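Local structure of UPF0311 protein CA_C3321 (Clostridium acetobutylicum ATCC 824, 3G7G) at residues Y11-V14 with F15-T18. The protein is of unknown function but belongs to the UPF0311 (DUF3237) family and folds into a closed antiparallel beta-barrel. Sequence-based numbering, arbitrary orientation.
Sequences YEEV and FSIT
The Phe15 ring meets Val14 obliquely: Val14 CG2 lies 3.3 Å from Phe15 CD2, on the CD2-CE2 side of the ring. Ile17 CG1 sits in the ring plane at the other edge, 3.8 Å from Phe15 CE1. The rings of Phe51 and Phe154 stack with Phe15, and Val46 and Met134 add further apolar contacts. A chi1 of 60° sets the Phe15 ring between the directions of its backbone N and C, with CD2 turned to Val14. Val14 and Phe15 form a beta bulge with classic backbone angles in strand 11-30 of the eight-stranded antiparallel barrel. Val14 has a helix-like psi of -42°, Phe15 is almost fully extended, and both make backbone hydrogen bonds with the single residue Phe154 on strand 150-157. Phe15 N, however, is buried without a modelled partner. The extra residue breaks the usual alternation, and the side chains of Val14 and Phe15 therefore leave the same side of the strand. Glu13 and Ser16 flank the bulge on the other side. With CG anti to the backbone N (chi1 -162°) and the chain extended beyond it, the Glu13 carboxylate reaches along the strand, bringing OE2 to 3.3 Å from Ser16 OG. Ser16 itself bonds through its backbone to Ser47 of strand 34-47.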
ATOM      1  N   TYR A  11      18.653 -17.840  -4.588  1.00 44.34           N
ATOM      2  CA  TYR A  11      18.753 -16.622  -3.802  1.00 44.51           C
ATOM      3  C   TYR A  11      20.187 -16.424  -3.316  1.00 43.71           C
ATOM      4  O   TYR A  11      20.983 -17.355  -3.312  1.00 42.38           O
ATOM      5  CB  TYR A  11      17.786 -16.660  -2.601  1.00 45.39           C
ATOM      6  CG  TYR A  11      18.056 -17.786  -1.634  1.00 46.15           C
ATOM      7  CD1 TYR A  11      19.041 -17.674  -0.665  1.00 47.06           C
ATOM      8  CD2 TYR A  11      17.345 -18.980  -1.708  1.00 47.34           C
ATOM      9  CE1 TYR A  11      19.310 -18.718   0.218  1.00 47.07           C
ATOM     10  CE2 TYR A  11      17.605 -20.029  -0.833  1.00 47.48           C
ATOM     11  CZ  TYR A  11      18.591 -19.894   0.127  1.00 47.39           C
ATOM     12  OH  TYR A  11      18.836 -20.932   1.013  1.00 48.18           O
ATOM     13  N   GLU A  12      20.477 -15.201  -2.901  1.00 42.84           N
ATOM     14  CA  GLU A  12      21.796 -14.769  -2.470  1.00 42.87           C
ATOM     15  C   GLU A  12      21.602 -14.018  -1.168  1.00 41.48           C
ATOM     16  O   GLU A  12      20.784 -13.095  -1.140  1.00 40.90           O
ATOM     17  CB  GLU A  12      22.344 -13.747  -3.475  1.00 42.98           C
ATOM     18  CG  GLU A  12      23.459 -14.193  -4.365  1.00 45.23           C
ATOM     19  CD  GLU A  12      24.287 -13.003  -4.886  1.00 46.15           C
ATOM     20  OE1 GLU A  12      23.711 -11.888  -5.047  1.00 47.70           O
ATOM     21  OE2 GLU A  12      25.518 -13.196  -5.125  1.00 51.50           O
ATOM     22  N   GLU A  13      22.335 -14.367  -0.113  1.00 40.25           N
ATOM     23  CA  GLU A  13      22.407 -13.483   1.056  1.00 40.14           C
ATOM     24  C   GLU A  13      23.146 -12.215   0.653  1.00 38.29           C
ATOM     25  O   GLU A  13      24.223 -12.287   0.101  1.00 38.56           O
ATOM     26  CB  GLU A  13      23.103 -14.125   2.270  1.00 40.31           C
ATOM     27  CG  GLU A  13      22.754 -13.364   3.591  1.00 41.54           C
ATOM     28  CD  GLU A  13      23.476 -13.894   4.834  1.00 43.52           C
ATOM     29  OE1 GLU A  13      23.578 -15.139   4.994  1.00 47.55           O
ATOM     30  OE2 GLU A  13      23.917 -13.054   5.672  1.00 49.40           O
ATOM     31  N   VAL A  14      22.569 -11.056   0.926  1.00 36.32           N
ATOM     32  CA  VAL A  14      23.181  -9.813   0.495  1.00 35.23           C
ATOM     33  C   VAL A  14      23.849  -9.071   1.645  1.00 33.95           C
ATOM     34  O   VAL A  14      24.950  -8.570   1.480  1.00 34.40           O
ATOM     35  CB  VAL A  14      22.208  -8.911  -0.309  1.00 35.47           C
ATOM     36  CG1 VAL A  14      21.886  -9.580  -1.642  1.00 35.86           C
ATOM     37  CG2 VAL A  14      20.962  -8.609   0.452  1.00 34.77           C
ATOM     38  N   PHE A  15      23.208  -9.026   2.804  1.00 32.10           N
ATOM     39  CA  PHE A  15      23.780  -8.411   3.987  1.00 31.29           C
ATOM     40  C   PHE A  15      22.886  -8.731   5.171  1.00 29.97           C
ATOM     41  O   PHE A  15      21.819  -9.321   5.018  1.00 28.24           O
ATOM     42  CB  PHE A  15      23.923  -6.892   3.826  1.00 30.65           C
ATOM     43  CG  PHE A  15      22.598  -6.175   3.583  1.00 31.11           C
ATOM     44  CD1 PHE A  15      21.928  -5.559   4.621  1.00 27.62           C
ATOM     45  CD2 PHE A  15      22.057  -6.111   2.317  1.00 32.32           C
ATOM     46  CE1 PHE A  15      20.733  -4.901   4.409  1.00 30.15           C
ATOM     47  CE2 PHE A  15      20.848  -5.452   2.085  1.00 32.11           C
ATOM     48  CZ  PHE A  15      20.194  -4.840   3.138  1.00 31.81           C
ATOM     49  N   SER A  16      23.354  -8.370   6.350  1.00 29.96           N
ATOM     50  CA  SER A  16      22.608  -8.488   7.591  1.00 31.23           C
ATOM     51  C   SER A  16      22.561  -7.144   8.252  1.00 30.96           C
ATOM     52  O   SER A  16      23.430  -6.293   8.025  1.00 29.44           O
ATOM     53  CB  SER A  16      23.337  -9.417   8.551  1.00 31.66           C
ATOM     54  OG  SER A  16      23.511 -10.685   7.960  1.00 35.79           O
ATOM     55  N   ILE A  17      21.582  -6.965   9.120  1.00 31.49           N
ATOM     56  CA  ILE A  17      21.579  -5.810  10.012  1.00 31.96           C
ATOM     57  C   ILE A  17      21.302  -6.325  11.410  1.00 32.45           C
ATOM     58  O   ILE A  17      20.387  -7.112  11.594  1.00 32.37           O
ATOM     59  CB  ILE A  17      20.532  -4.752   9.611  1.00 31.71           C
ATOM     60  CG1 ILE A  17      20.649  -4.415   8.128  1.00 31.99           C
ATOM     61  CG2 ILE A  17      20.714  -3.482  10.436  1.00 32.44           C
ATOM     62  CD1 ILE A  17      19.658  -3.370   7.633  1.00 30.06           C
ATOM     63  N   THR A  18      22.122  -5.919  12.384  1.00 32.90           N
ATOM     64  CA  THR A  18      21.787  -6.145  13.785  1.00 33.33           C
ATOM     65  C   THR A  18      21.312  -4.821  14.355  1.00 33.26           C
ATOM     66  O   THR A  18      22.050  -3.849  14.345  1.00 32.47           O
ATOM     67  CB  THR A  18      22.968  -6.689  14.572  1.00 33.63           C
ATOM     68  OG1 THR A  18      23.416  -7.881  13.941  1.00 35.10           O
ATOM     69  CG2 THR A  18      22.561  -7.015  16.003  1.00 33.10           C
TER